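Local structure of cellulosomal scaffoldin anchoring protein C (Acetivibrio cellulolyticus, 4UYP) at residues L2-G7 against T119-S124; Y32-R37 against R85-D90; A48-G53 against G71-T76; A59-T64 against E78-R83; F98-S103 against E108-T113. The protein anchors cellulosomes to the cell surface, its third cohesin domain, the part described here, binding the dockerin of the adaptor scaffoldin ScaB. All blocks are in the same frame, centred on the assembly; numbering follows the deposited sequence.

Overall arrangement
From the N terminus, residues 2-7 open the longest loop, which interaction 1 closes at 119-124; the other four contacts nest inside it. Interaction 2 joins 32-37 to the connection 85-90, and encloses both interaction 3 (48-53 with 71-76) and interaction 4 (59-64 with 78-83). These two cross along the chain. Interaction 5 follows in series, closing a short loop between 98-103 and 108-113 at the opposite end of the domain, about 30 Å from interaction 4, centre to centre. Interactions 1, 3 and 5 join the two faces of the cohesin sandwich, while interactions 2 and 4 fasten the end of strand 72-78 and the connection after it to strand 33-39 and the start of strand 62-67.

Interaction 1: residues L2-G7 against T119-S124; sequences LQVDIG and TSFYYS
F121 lays its ring against L2 and V4, and the fit is easiest to follow outward along the phenylalanine. From CB, the first torsion (chi1 -68°) sets CG anti to the carbonyl carbon and sends the ring toward the strand that begins at Q3. Over one face comes the methyl L2 CD2. It sits nearer the rim than the middle, 3.7 Å from F121 CD2, with F121 CG and F121 CE2 each 4.0 Å from it. Measured to the ring centroid, L2 CD2 lies 4.1 Å away and 26° off the normal, a CH-pi contact, and the two side chains cross at about a right angle. Farther out, F121 CZ meets V4 CG2, the branch beside the backbone N, at 3.6 Å; this methyl comes in obliquely and is 4.1 Å from F121 CE1.

The contact joins strands 3-11 and 109-122, which strand 133-141 separates in the sheet order, through the interior of the cohesin beta sandwich. F23 meets the F121 ring edge-to-face, and L34 also packs on it. D5 and I6, on the same N-terminal strand, belong to a calcium site seen in this protein, though no calcium is bound to this chain in the model. Being wholly apolar, the junction between buried side chains relies on dispersion and exclusion of water, with the CH-pi contact probably adding a preference for how the ring is turned.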
# COMPACT_ATOMS: atom_id res chain seq x y z
N LEU C 2 4.43 20.99 0.21
CA LEU C 2 3.04 20.47 0.08
C LEU C 2 2.81 19.39 1.14
O LEU C 2 3.65 18.50 1.30
CB LEU C 2 2.99 19.84 -1.29
CG LEU C 2 1.66 19.15 -1.64
CD1 LEU C 2 0.47 20.08 -1.62
CD2 LEU C 2 1.75 18.45 -3.03
N GLN C 3 1.63 19.51 1.78
CA GLN C 3 1.26 18.52 2.85
C GLN C 3 -0.10 17.98 2.47
O GLN C 3 -1.08 18.73 2.26
CB GLN C 3 1.16 19.26 4.20
CG GLN C 3 2.45 19.85 4.76
CD GLN C 3 2.18 20.81 5.92
OE1 GLN C 3 1.09 20.81 6.53
NE2 GLN C 3 3.15 21.66 6.22
N VAL C 4 -0.11 16.65 2.49
CA VAL C 4 -1.41 15.92 2.23
C VAL C 4 -1.85 15.34 3.61
O VAL C 4 -1.07 14.66 4.29
CB VAL C 4 -1.18 14.83 1.25
CG1 VAL C 4 -2.54 14.10 0.93
CG2 VAL C 4 -0.64 15.44 -0.04
N ASP C 5 -3.10 15.60 3.93
CA ASP C 5 -3.63 15.14 5.26
C ASP C 5 -4.82 14.22 4.96
O ASP C 5 -5.79 14.67 4.31
CB ASP C 5 -4.09 16.27 6.06
CG ASP C 5 -4.56 15.84 7.41
OD1 ASP C 5 -3.74 15.72 8.33
OD2 ASP C 5 -5.85 15.62 7.56
N ILE C 6 -4.79 13.00 5.51
CA ILE C 6 -5.99 12.10 5.56
C ILE C 6 -6.65 12.38 6.89
O ILE C 6 -6.02 12.12 7.97
CB ILE C 6 -5.59 10.66 5.40
CG1 ILE C 6 -4.85 10.41 4.05
CG2 ILE C 6 -6.80 9.72 5.57
CD1 ILE C 6 -4.44 8.98 3.90
N GLY C 7 -7.86 12.92 6.94
CA GLY C 7 -8.51 13.28 8.20
C GLY C 7 -8.91 12.03 8.99
O GLY C 7 -9.13 10.95 8.42
N THR C 119 1.48 7.00 -5.03
CA THR C 119 1.11 8.40 -4.80
C THR C 119 2.25 9.22 -5.31
O THR C 119 3.41 9.04 -4.85
CB THR C 119 0.92 8.65 -3.33
OG1 THR C 119 -0.19 7.82 -2.88
CG2 THR C 119 0.57 10.11 -2.96
N SER C 120 1.93 10.18 -6.19
CA SER C 120 3.01 11.08 -6.71
C SER C 120 2.33 12.34 -7.17
O SER C 120 1.15 12.36 -7.54
CB SER C 120 3.79 10.53 -7.91
OG SER C 120 3.03 10.41 -9.12
N PHE C 121 3.08 13.44 -7.21
CA PHE C 121 2.58 14.79 -7.53
C PHE C 121 3.53 15.47 -8.51
O PHE C 121 4.76 15.34 -8.31
CB PHE C 121 2.49 15.65 -6.31
CG PHE C 121 1.42 15.21 -5.32
CD1 PHE C 121 1.65 14.14 -4.46
CD2 PHE C 121 0.27 15.88 -5.24
CE1 PHE C 121 0.59 13.79 -3.57
CE2 PHE C 121 -0.75 15.56 -4.35
CZ PHE C 121 -0.57 14.47 -3.55
N TYR C 122 2.97 16.10 -9.52
CA TYR C 122 3.81 16.69 -10.63
C TYR C 122 3.43 18.15 -10.85
O TYR C 122 2.26 18.49 -10.99
CB TYR C 122 3.63 15.92 -11.89
CG TYR C 122 4.41 14.60 -11.89
CD1 TYR C 122 3.92 13.45 -11.23
CD2 TYR C 122 5.68 14.54 -12.45
CE1 TYR C 122 4.70 12.32 -11.18
CE2 TYR C 122 6.45 13.40 -12.35
CZ TYR C 122 5.95 12.29 -11.74
OH TYR C 122 6.71 11.11 -11.61
N TYR C 123 4.44 19.00 -10.98
CA TYR C 123 4.24 20.39 -11.46
C TYR C 123 4.01 20.44 -12.98
O TYR C 123 3.35 21.37 -13.42
CB TYR C 123 5.61 21.08 -11.31
CG TYR C 123 6.06 21.35 -9.88
CD1 TYR C 123 5.33 22.20 -9.02
CD2 TYR C 123 7.27 20.77 -9.42
CE1 TYR C 123 5.78 22.45 -7.74
CE2 TYR C 123 7.71 21.09 -8.10
CZ TYR C 123 6.96 21.92 -7.32
OH TYR C 123 7.37 22.20 -6.00
N SER C 124 4.46 19.40 -13.74
CA SER C 124 4.28 19.36 -15.21
C SER C 124 4.50 17.93 -15.59
O SER C 124 4.77 17.07 -14.71
CB SER C 124 5.42 20.24 -15.82
OG SER C 124 6.66 19.51 -15.69

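Interaction 2: residues Y32-R37 against R85-D90; sequences YALSFR and RIIDSD
I86 and I87 reach across to Y32 and L34 from a connection that has no regular secondary structure. At its start, the guanidinium of R85 turns to another partner, forming a salt bridge with D61. I86 follows, its CG1 anti to the backbone N (chi1 -164°), and a bend at the second torsion turns CD1 to the main chain of Y32, 3.8 Å from Y32 CA and 4.1 Å from Y32 N. The same methyl lies near the plane of the tyrosine ring, at its edge, 4.3 Å from Y32 CD1. The ring's hydroxyl goes to the binding partner, where it hydrogen-bonds D59 of the ScaB chain. I87 points its side chain inward, and its terminal CD1 meets L34 CD2 at 4.2 Å, an apolar contact between buried branches. Farther on, the carboxylate of D90 accepts hydrogen bonds from the backbone N atoms of N25 and V26, tying down the far end of the connection.

Y32 and A33 form a classic beta bulge opposite Y122, at the start of strand 33-39. That strand runs between strands 109-122 and 72-78 on the dockerin-binding face, while I87 and L34 both also pack on F23 of strand 16-24 and F77 of strand 72-78.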
# COMPACT_ATOMS: atom_id res chain seq x y z
N TYR C 32 -0.06 19.88 -11.84
CA TYR C 32 -0.62 19.48 -13.12
C TYR C 32 -1.19 18.05 -13.11
O TYR C 32 -2.10 17.75 -13.90
CB TYR C 32 0.58 19.60 -14.12
CG TYR C 32 0.26 19.34 -15.56
CD1 TYR C 32 -0.65 20.19 -16.24
CD2 TYR C 32 0.80 18.29 -16.27
CE1 TYR C 32 -0.90 20.00 -17.60
CE2 TYR C 32 0.57 18.09 -17.66
CZ TYR C 32 -0.29 18.94 -18.29
OH TYR C 32 -0.56 18.80 -19.63
N ALA C 33 -0.54 17.15 -12.33
CA ALA C 33 -1.02 15.74 -12.37
C ALA C 33 -0.63 15.15 -11.03
O ALA C 33 0.38 15.46 -10.45
CB ALA C 33 -0.38 14.93 -13.50
N LEU C 34 -1.45 14.22 -10.53
CA LEU C 34 -1.13 13.52 -9.26
C LEU C 34 -1.92 12.25 -9.25
O LEU C 34 -2.99 12.08 -9.86
CB LEU C 34 -1.48 14.40 -8.03
CG LEU C 34 -2.99 14.54 -7.72
CD1 LEU C 34 -3.35 13.51 -6.61
CD2 LEU C 34 -3.25 15.98 -7.23
N SER C 35 -1.36 11.28 -8.52
CA SER C 35 -2.17 10.11 -8.06
C SER C 35 -2.02 10.03 -6.54
O SER C 35 -1.03 10.43 -5.97
CB SER C 35 -1.70 8.81 -8.72
OG SER C 35 -0.38 8.50 -8.31
N PHE C 36 -3.11 9.56 -5.95
CA PHE C 36 -3.13 9.47 -4.50
C PHE C 36 -3.80 8.17 -4.15
O PHE C 36 -4.93 7.92 -4.61
CB PHE C 36 -3.91 10.65 -3.86
CG PHE C 36 -3.94 10.60 -2.36
CD1 PHE C 36 -2.82 10.97 -1.70
CD2 PHE C 36 -5.05 10.07 -1.65
CE1 PHE C 36 -2.67 10.90 -0.36
CE2 PHE C 36 -4.88 9.97 -0.20
CZ PHE C 36 -3.72 10.42 0.32
N ARG C 37 -3.14 7.23 -3.43
CA ARG C 37 -3.78 5.96 -3.05
C ARG C 37 -3.72 5.78 -1.58
O ARG C 37 -2.69 6.06 -0.95
CB ARG C 37 -2.97 4.85 -3.71
CG ARG C 37 -3.61 3.51 -3.33
CD ARG C 37 -2.98 2.28 -3.99
NE ARG C 37 -3.14 2.37 -5.41
CZ ARG C 37 -2.91 1.33 -6.17
NH1 ARG C 37 -2.52 0.13 -5.71
NH2 ARG C 37 -3.06 1.41 -7.49
N ARG C 85 -7.68 24.38 -15.83
CA ARG C 85 -8.01 24.06 -14.42
C ARG C 85 -6.65 23.60 -13.93
O ARG C 85 -5.88 22.99 -14.71
CB ARG C 85 -9.01 22.86 -14.28
CG ARG C 85 -10.49 23.20 -14.45
CD ARG C 85 -11.05 22.99 -15.78
NE ARG C 85 -10.81 21.69 -16.36
CZ ARG C 85 -11.04 21.37 -17.63
NH1 ARG C 85 -11.52 22.36 -18.52
NH2 ARG C 85 -10.87 20.15 -18.09
N ILE C 86 -6.35 23.88 -12.70
CA ILE C 86 -5.04 23.49 -12.14
C ILE C 86 -5.30 23.47 -10.65
O ILE C 86 -6.26 24.17 -10.21
CB ILE C 86 -3.92 24.50 -12.51
CG1 ILE C 86 -2.60 23.86 -12.28
CG2 ILE C 86 -4.23 25.82 -11.80
CD1 ILE C 86 -2.20 22.96 -13.37
N ILE C 87 -4.56 22.68 -9.85
CA ILE C 87 -4.73 22.78 -8.39
C ILE C 87 -3.61 23.69 -7.89
O ILE C 87 -2.42 23.30 -7.98
CB ILE C 87 -4.73 21.41 -7.76
CG1 ILE C 87 -5.99 20.62 -8.14
CG2 ILE C 87 -4.69 21.53 -6.20
CD1 ILE C 87 -5.97 19.20 -7.63
N ASP C 88 -4.00 24.92 -7.49
CA ASP C 88 -2.97 25.88 -7.09
C ASP C 88 -3.41 26.62 -5.84
O ASP C 88 -2.91 27.78 -5.57
CB ASP C 88 -2.68 26.88 -8.22
CG ASP C 88 -3.83 27.73 -8.52
OD1 ASP C 88 -4.98 27.59 -8.05
OD2 ASP C 88 -3.63 28.63 -9.50
N SER C 89 -4.26 26.04 -4.99
CA SER C 89 -4.69 26.63 -3.75
C SER C 89 -5.03 25.49 -2.77
O SER C 89 -5.12 24.28 -3.21
CB SER C 89 -5.95 27.46 -3.95
OG SER C 89 -7.07 26.75 -4.51
N ASP C 90 -5.22 25.81 -1.49
CA ASP C 90 -5.37 24.76 -0.47
C ASP C 90 -6.81 24.42 -0.26
O ASP C 90 -7.70 25.21 -0.42
CB ASP C 90 -4.80 25.24 0.86
CG ASP C 90 -3.31 25.53 0.85
OD1 ASP C 90 -2.65 25.31 -0.17
OD2 ASP C 90 -2.78 25.82 1.97

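Interaction 3: residues A48-G53 against G71-T76; sequences ASIDAG and GFASMT
N97 ND2 donates to S49 OG and D51 OD2, the residues flanking I50, which packs on A73 and M75. The alternation is that of a beta strand in a sandwich: in this cohesin fold the polar side chains of S49 and D51 stay with the neighbouring strand 91-100, while the isoleucine between them enters the interior. There it bridges the two faces, strand 45-52 being on one and strand 72-78 on the other, with the CA atoms of I50 and A73 8.6 Å apart.

I50 touches with both of its branches. Its CG1 stands beside the backbone N (chi1 -63°), and the extended arm beyond it delivers CD1 to A73 CB at 4.1 Å. The shorter branch, CG2, turns to the methionine, where it lies 4.1 Å from M75 CG and equally far from M75 SD. M75 bends at its second and third torsions, and the two side chains cross obliquely; a second conformer of M75 was also modelled, so this half of the contact describes one of two states. M75 further packs on F36, F93 and A94, inside the sandwich. The side chain of S74, between the two inward-facing residues, points the other way, and in one of its two modelled conformers its OG hydrogen-bonds the carbonyl O of L26 of the ScaB chain.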
# COMPACT_ATOMS: atom_id res chain seq x y z
N ALA C 48 -17.76 3.10 0.33
CA ALA C 48 -19.11 3.28 -0.19
C ALA C 48 -19.10 4.19 -1.40
O ALA C 48 -19.84 3.96 -2.40
CB ALA C 48 -20.05 3.85 0.90
N SER C 49 -18.29 5.25 -1.36
CA SER C 49 -18.23 6.21 -2.48
C SER C 49 -17.05 7.14 -2.23
O SER C 49 -16.52 7.25 -1.08
CB SER C 49 -19.46 7.09 -2.62
OG SER C 49 -19.76 7.77 -1.39
N ILE C 50 -16.53 7.80 -3.28
CA ILE C 50 -15.51 8.84 -3.16
C ILE C 50 -16.07 10.11 -3.77
O ILE C 50 -16.55 10.03 -4.93
CB ILE C 50 -14.22 8.40 -3.89
CG1 ILE C 50 -13.68 7.14 -3.21
CG2 ILE C 50 -13.17 9.54 -3.80
CD1 ILE C 50 -12.47 6.58 -3.95
N ASP C 51 -16.00 11.25 -3.11
CA ASP C 51 -16.55 12.50 -3.63
C ASP C 51 -15.39 13.47 -3.86
O ASP C 51 -14.70 13.85 -2.90
CB ASP C 51 -17.48 13.12 -2.63
CG ASP C 51 -18.71 12.27 -2.30
OD1 ASP C 51 -19.18 11.49 -3.20
OD2 ASP C 51 -19.29 12.37 -1.21
N ALA C 52 -15.32 13.97 -5.08
CA ALA C 52 -14.35 15.09 -5.31
C ALA C 52 -14.66 16.26 -4.45
O ALA C 52 -15.84 16.60 -4.22
CB ALA C 52 -14.48 15.51 -6.79
N GLY C 53 -13.58 16.93 -4.02
CA GLY C 53 -13.73 18.12 -3.18
C GLY C 53 -13.66 19.38 -4.03
O GLY C 53 -13.63 19.36 -5.27
N GLY C 71 -8.43 -3.74 -0.53
CA GLY C 71 -8.11 -2.69 0.49
C GLY C 71 -7.36 -1.44 -0.01
O GLY C 71 -6.46 -0.94 0.62
N PHE C 72 -7.83 -0.96 -1.22
CA PHE C 72 -7.24 0.36 -1.57
C PHE C 72 -8.29 1.18 -2.34
O PHE C 72 -9.23 0.71 -2.91
CB PHE C 72 -5.93 0.27 -2.40
CG PHE C 72 -6.13 -0.36 -3.77
CD1 PHE C 72 -6.47 0.43 -4.93
CD2 PHE C 72 -5.96 -1.74 -4.00
CE1 PHE C 72 -6.64 -0.21 -6.18
CE2 PHE C 72 -6.10 -2.32 -5.28
CZ PHE C 72 -6.49 -1.57 -6.39
N ALA C 73 -8.00 2.47 -2.27
CA ALA C 73 -8.73 3.51 -3.02
C ALA C 73 -7.71 4.41 -3.66
O ALA C 73 -6.81 4.90 -3.01
CB ALA C 73 -9.65 4.32 -2.11
N SER C 74 -7.96 4.72 -4.93
CA SER C 74 -7.00 5.53 -5.76
C SER C 74 -7.75 6.67 -6.41
O SER C 74 -8.89 6.50 -6.84
CB SER C 74 -6.37 4.75 -6.91
OG SER C 74 -5.68 3.58 -6.40
N MET C 75 -7.09 7.78 -6.47
CA MET C 75 -7.63 9.04 -7.07
C MET C 75 -6.56 9.59 -8.01
O MET C 75 -5.39 9.63 -7.61
CB MET C 75 -7.96 10.05 -5.92
CG MET C 75 -9.29 9.68 -5.20
SD MET C 75 -9.06 9.70 -3.39
CE MET C 75 -8.10 8.19 -3.04
N THR C 76 -6.97 10.08 -9.17
CA THR C 76 -6.01 10.85 -10.02
C THR C 76 -6.60 12.18 -10.39
O THR C 76 -7.81 12.35 -10.55
CB THR C 76 -5.60 10.16 -11.33
OG1 THR C 76 -6.75 9.83 -12.15
CG2 THR C 76 -4.89 8.83 -10.97

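Interaction 4: residues A59-T64 against E78-R83; sequences ASDFTT and EAPVDR. With SO4 (sulfate ion), chain R.
D61 and E78 are joined directly by their main chains: E78 N donates to D61 O at 2.9 Å, with an N-H...O angle of 162°.

Water makes the further polar links. One molecule lies 3.0 Å from D61 O, 2.9 Å from T63 OG1 and 2.7 Å from E78 OE1, tying the start of strand 62-67 to the glutamate. A second joins S60 O to E78 OE1, and a third joins D61 OD1 to E78 O.

Van der Waals contact is slight: P80 CD lies 3.7 Å from D61 OD1 and D61 OD2, the proline edge resting against the carboxylate that R85 holds.

A sulfate, probably from the crystallisation liquor, takes a hydrogen bond from T64 N to its O3 at 2.9 Å, but the ion sits too close to the T64 side chain in the model and its position is doubtful.

Away from the calcium site, this corner helps form the dockerin-binding surface: E78 OE1 makes a salt bridge with R22 of the ScaB chain. With two waters and an arginine gathered on that one oxygen, the glutamate probably stays ionised, and the hydrated link to residues 60-63 should help fix its position.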
# COMPACT_ATOMS: atom_id res chain seq x y z
N ALA C 59 -15.09 17.71 -13.45
CA ALA C 59 -14.97 16.26 -13.29
C ALA C 59 -14.13 15.56 -14.32
O ALA C 59 -13.66 14.45 -14.06
CB ALA C 59 -16.41 15.64 -13.24
N SER C 60 -13.99 16.12 -15.53
CA SER C 60 -13.18 15.50 -16.54
C SER C 60 -11.77 15.26 -16.07
O SER C 60 -11.09 14.33 -16.56
CB SER C 60 -13.11 16.33 -17.81
OG SER C 60 -14.37 16.34 -18.47
N ASP C 61 -11.34 16.06 -15.10
CA ASP C 61 -9.92 16.01 -14.70
C ASP C 61 -9.67 14.98 -13.60
O ASP C 61 -8.49 14.71 -13.23
CB ASP C 61 -9.48 17.39 -14.18
CG ASP C 61 -9.76 18.52 -15.19
OD1 ASP C 61 -9.81 18.23 -16.38
OD2 ASP C 61 -9.86 19.64 -14.69
N PHE C 62 -10.70 14.41 -13.01
CA PHE C 62 -10.61 13.60 -11.77
C PHE C 62 -11.20 12.22 -11.97
O PHE C 62 -12.24 12.05 -12.54
CB PHE C 62 -11.46 14.34 -10.71
CG PHE C 62 -11.47 13.68 -9.34
CD1 PHE C 62 -10.35 13.79 -8.48
CD2 PHE C 62 -12.64 13.07 -8.89
CE1 PHE C 62 -10.40 13.26 -7.23
CE2 PHE C 62 -12.68 12.54 -7.63
CZ PHE C 62 -11.59 12.62 -6.78
N THR C 63 -10.41 11.21 -11.61
CA THR C 63 -10.78 9.82 -11.81
C THR C 63 -10.57 9.07 -10.52
O THR C 63 -9.56 9.31 -9.80
CB THR C 63 -9.92 9.11 -12.88
OG1 THR C 63 -9.93 9.98 -14.04
CG2 THR C 63 -10.57 7.80 -13.27
N THR C 64 -11.47 8.14 -10.16
CA THR C 64 -11.29 7.36 -8.92
C THR C 64 -11.57 5.88 -9.21
O THR C 64 -12.23 5.52 -10.16
CB THR C 64 -12.19 7.87 -7.81
OG1 THR C 64 -13.58 7.44 -8.08
CG2 THR C 64 -12.18 9.34 -7.58
N GLU C 78 -5.65 15.07 -13.46
CA GLU C 78 -4.86 15.43 -14.66
C GLU C 78 -5.41 16.78 -15.12
O GLU C 78 -6.57 16.80 -15.63
CB GLU C 78 -5.00 14.39 -15.71
CG GLU C 78 -4.51 12.95 -15.32
CD GLU C 78 -5.24 11.84 -16.14
OE1 GLU C 78 -6.51 11.77 -16.11
OE2 GLU C 78 -4.41 11.12 -16.77
N ALA C 79 -4.69 17.86 -14.94
CA ALA C 79 -5.15 19.12 -15.50
C ALA C 79 -5.24 19.04 -17.00
O ALA C 79 -4.54 18.25 -17.62
CB ALA C 79 -4.17 20.18 -15.13
N PRO C 80 -6.15 19.80 -17.57
CA PRO C 80 -6.16 19.84 -19.04
C PRO C 80 -4.85 20.44 -19.59
O PRO C 80 -4.12 21.14 -18.85
CB PRO C 80 -7.40 20.77 -19.31
CG PRO C 80 -7.42 21.69 -18.11
CD PRO C 80 -7.12 20.71 -16.95
N VAL C 81 -4.69 20.21 -20.89
CA VAL C 81 -3.37 20.54 -21.50
C VAL C 81 -3.06 22.00 -21.52
O VAL C 81 -1.88 22.40 -21.55
CB VAL C 81 -3.17 20.03 -22.92
CG1 VAL C 81 -1.67 20.03 -23.27
CG2 VAL C 81 -3.65 18.64 -23.03
N ASP C 82 -4.08 22.86 -21.47
CA ASP C 82 -3.93 24.29 -21.32
C ASP C 82 -3.87 24.84 -19.96
O ASP C 82 -3.90 26.05 -19.73
CB ASP C 82 -5.01 25.03 -22.17
CG ASP C 82 -6.46 24.70 -21.73
OD1 ASP C 82 -6.62 23.83 -20.77
OD2 ASP C 82 -7.46 25.28 -22.25
N ARG C 83 -3.80 23.93 -18.93
CA ARG C 83 -3.88 24.35 -17.59
C ARG C 83 -5.11 25.25 -17.29
O ARG C 83 -5.08 26.00 -16.26
CB ARG C 83 -2.59 25.03 -17.15
CG ARG C 83 -1.35 24.30 -17.27
CD ARG C 83 -0.57 25.14 -16.19
NE ARG C 83 0.53 24.41 -15.92
CZ ARG C 83 1.11 23.75 -14.93
NH1 ARG C 83 1.81 22.77 -15.49
NH2 ARG C 83 1.28 23.98 -13.60
S SO4 R . -15.21 8.30 -11.05
O1 SO4 R . -16.01 9.63 -11.30
O2 SO4 R . -14.92 8.30 -9.56
O3 SO4 R . -13.94 8.32 -11.74
O4 SO4 R . -15.79 6.81 -11.42
O HOH W 1 -8.53 13.23 -17.31
O HOH W 2 -7.81 11.88 -13.75
O HOH W 3 -8.14 16.65 -17.91

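Interaction 5: residues F98-S103 against E108-T113; sequences FKVSDS and ELYNIT
F98 and I112 meet from opposite directions: I112 CD1 lies over one face of the ring, while I112 CG2 touches its outer end. F98 CZ is 4.0 Å from I112 CG2 and also 4.0 Å from I112 CD1. The first torsion of I112 (chi1 -56°) turns CG1 away from the carbonyl carbon, and a second bend beyond it brings CD1 over the face. The same phenylalanine meets F40 edge-to-face.

Between F98 and V100 the chain carries K99 on its other side, next to T46. Strands 91-100 and 109-122 follow each other in sequence yet lie on different faces of the cohesin sandwich, so the buried pairs here span its interior, the side chain of I112 coming about 4 Å from that of I6, a calcium-site residue.

V100 approaches Y110 at about a right angle, its CG1 lying near the ring plane at the edge, 4.2 Å from Y110 CE2. Beyond it the strand gives way to the loop of S101 and S103. The tyrosine's other end is anchored: Y110 OH donates to E108 OE1 at 2.5 Å, arriving 36° out of the carboxylate plane, while E108 OE2 makes a salt bridge with K130 of the second subunit.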
# COMPACT_ATOMS: atom_id res chain seq x y z
N PHE C 98 -16.52 5.81 3.98
CA PHE C 98 -16.23 4.40 4.32
C PHE C 98 -17.37 3.77 5.14
O PHE C 98 -17.88 4.41 6.09
CB PHE C 98 -15.03 4.32 5.25
CG PHE C 98 -13.67 4.47 4.58
CD1 PHE C 98 -13.17 3.41 3.85
CD2 PHE C 98 -12.96 5.63 4.64
CE1 PHE C 98 -11.89 3.47 3.28
CE2 PHE C 98 -11.63 5.69 4.05
CZ PHE C 98 -11.14 4.62 3.40
N LYS C 99 -17.82 2.62 4.72
CA LYS C 99 -18.72 1.80 5.56
C LYS C 99 -17.90 1.02 6.60
O LYS C 99 -17.02 0.24 6.25
CB LYS C 99 -19.47 0.79 4.58
CG LYS C 99 -20.14 -0.37 5.31
CD LYS C 99 -21.29 0.16 6.06
CE LYS C 99 -22.16 -1.03 6.60
NZ LYS C 99 -21.41 -1.99 7.34
N VAL C 100 -18.21 1.29 7.88
CA VAL C 100 -17.62 0.56 9.00
C VAL C 100 -18.36 -0.82 9.10
O VAL C 100 -19.60 -0.82 9.20
CB VAL C 100 -17.79 1.34 10.30
CG1 VAL C 100 -17.18 0.54 11.45
CG2 VAL C 100 -17.08 2.71 10.16
N SER C 101 -17.54 -1.86 9.17
CA SER C 101 -18.16 -3.20 9.27
C SER C 101 -19.23 -3.29 10.39
O SER C 101 -19.04 -2.71 11.48
CB SER C 101 -17.10 -4.13 9.50
OG SER C 101 -17.65 -5.45 9.76
N ASP C 102 -20.27 -4.02 10.11
CA ASP C 102 -21.28 -4.17 11.15
C ASP C 102 -20.72 -4.97 12.34
O ASP C 102 -21.30 -4.80 13.45
CB ASP C 102 -22.44 -5.07 10.63
CG ASP C 102 -23.38 -4.35 9.70
OD1 ASP C 102 -23.17 -3.19 9.25
OD2 ASP C 102 -24.45 -5.00 9.34
N SER C 103 -19.65 -5.75 12.19
CA SER C 103 -19.07 -6.49 13.30
C SER C 103 -17.98 -5.80 14.07
O SER C 103 -17.42 -6.36 15.02
CB SER C 103 -18.62 -7.84 12.78
OG SER C 103 -17.48 -7.65 11.95
N GLU C 108 -11.92 -0.18 18.37
CA GLU C 108 -11.04 -0.53 17.24
C GLU C 108 -10.62 0.73 16.53
O GLU C 108 -11.37 1.78 16.47
CB GLU C 108 -11.78 -1.45 16.29
CG GLU C 108 -12.10 -2.80 16.95
CD GLU C 108 -12.80 -3.82 16.03
OE1 GLU C 108 -12.70 -3.80 14.87
OE2 GLU C 108 -13.20 -4.83 16.63
N LEU C 109 -9.40 0.72 16.00
CA LEU C 109 -8.82 1.89 15.30
C LEU C 109 -8.39 1.41 13.93
O LEU C 109 -7.60 0.41 13.84
CB LEU C 109 -7.59 2.45 16.04
CG LEU C 109 -7.89 2.82 17.52
CD1 LEU C 109 -6.60 3.28 18.16
CD2 LEU C 109 -8.89 3.95 17.65
N TYR C 110 -8.86 2.05 12.90
CA TYR C 110 -8.50 1.62 11.51
C TYR C 110 -7.63 2.65 10.93
O TYR C 110 -7.95 3.85 10.81
CB TYR C 110 -9.76 1.42 10.68
CG TYR C 110 -10.80 0.51 11.35
CD1 TYR C 110 -10.39 -0.59 12.14
CD2 TYR C 110 -12.14 0.79 11.32
CE1 TYR C 110 -11.31 -1.48 12.74
CE2 TYR C 110 -13.05 -0.08 11.88
CZ TYR C 110 -12.62 -1.18 12.65
OH TYR C 110 -13.51 -2.01 13.29
N ASN C 111 -6.38 2.25 10.55
CA ASN C 111 -5.40 3.17 9.92
C ASN C 111 -5.70 3.30 8.42
O ASN C 111 -5.79 2.28 7.68
CB ASN C 111 -4.04 2.48 10.10
CG ASN C 111 -3.66 2.45 11.57
OD1 ASN C 111 -3.08 3.44 12.07
ND2 ASN C 111 -3.91 1.34 12.20
N ILE C 112 -5.89 4.57 8.02
CA ILE C 112 -6.16 4.84 6.55
C ILE C 112 -4.87 5.57 6.12
O ILE C 112 -4.54 6.65 6.53
CB ILE C 112 -7.40 5.79 6.48
CG1 ILE C 112 -8.64 5.21 7.21
CG2 ILE C 112 -7.74 6.01 5.04
CD1 ILE C 112 -9.11 3.80 6.80
N THR C 113 -4.16 4.77 5.32
CA THR C 113 -2.73 5.06 5.07
C THR C 113 -2.39 5.52 3.66
O THR C 113 -2.88 4.93 2.76
CB THR C 113 -1.87 3.73 5.36
OG1 THR C 113 -2.28 2.62 4.62
CG2 THR C 113 -2.04 3.31 6.90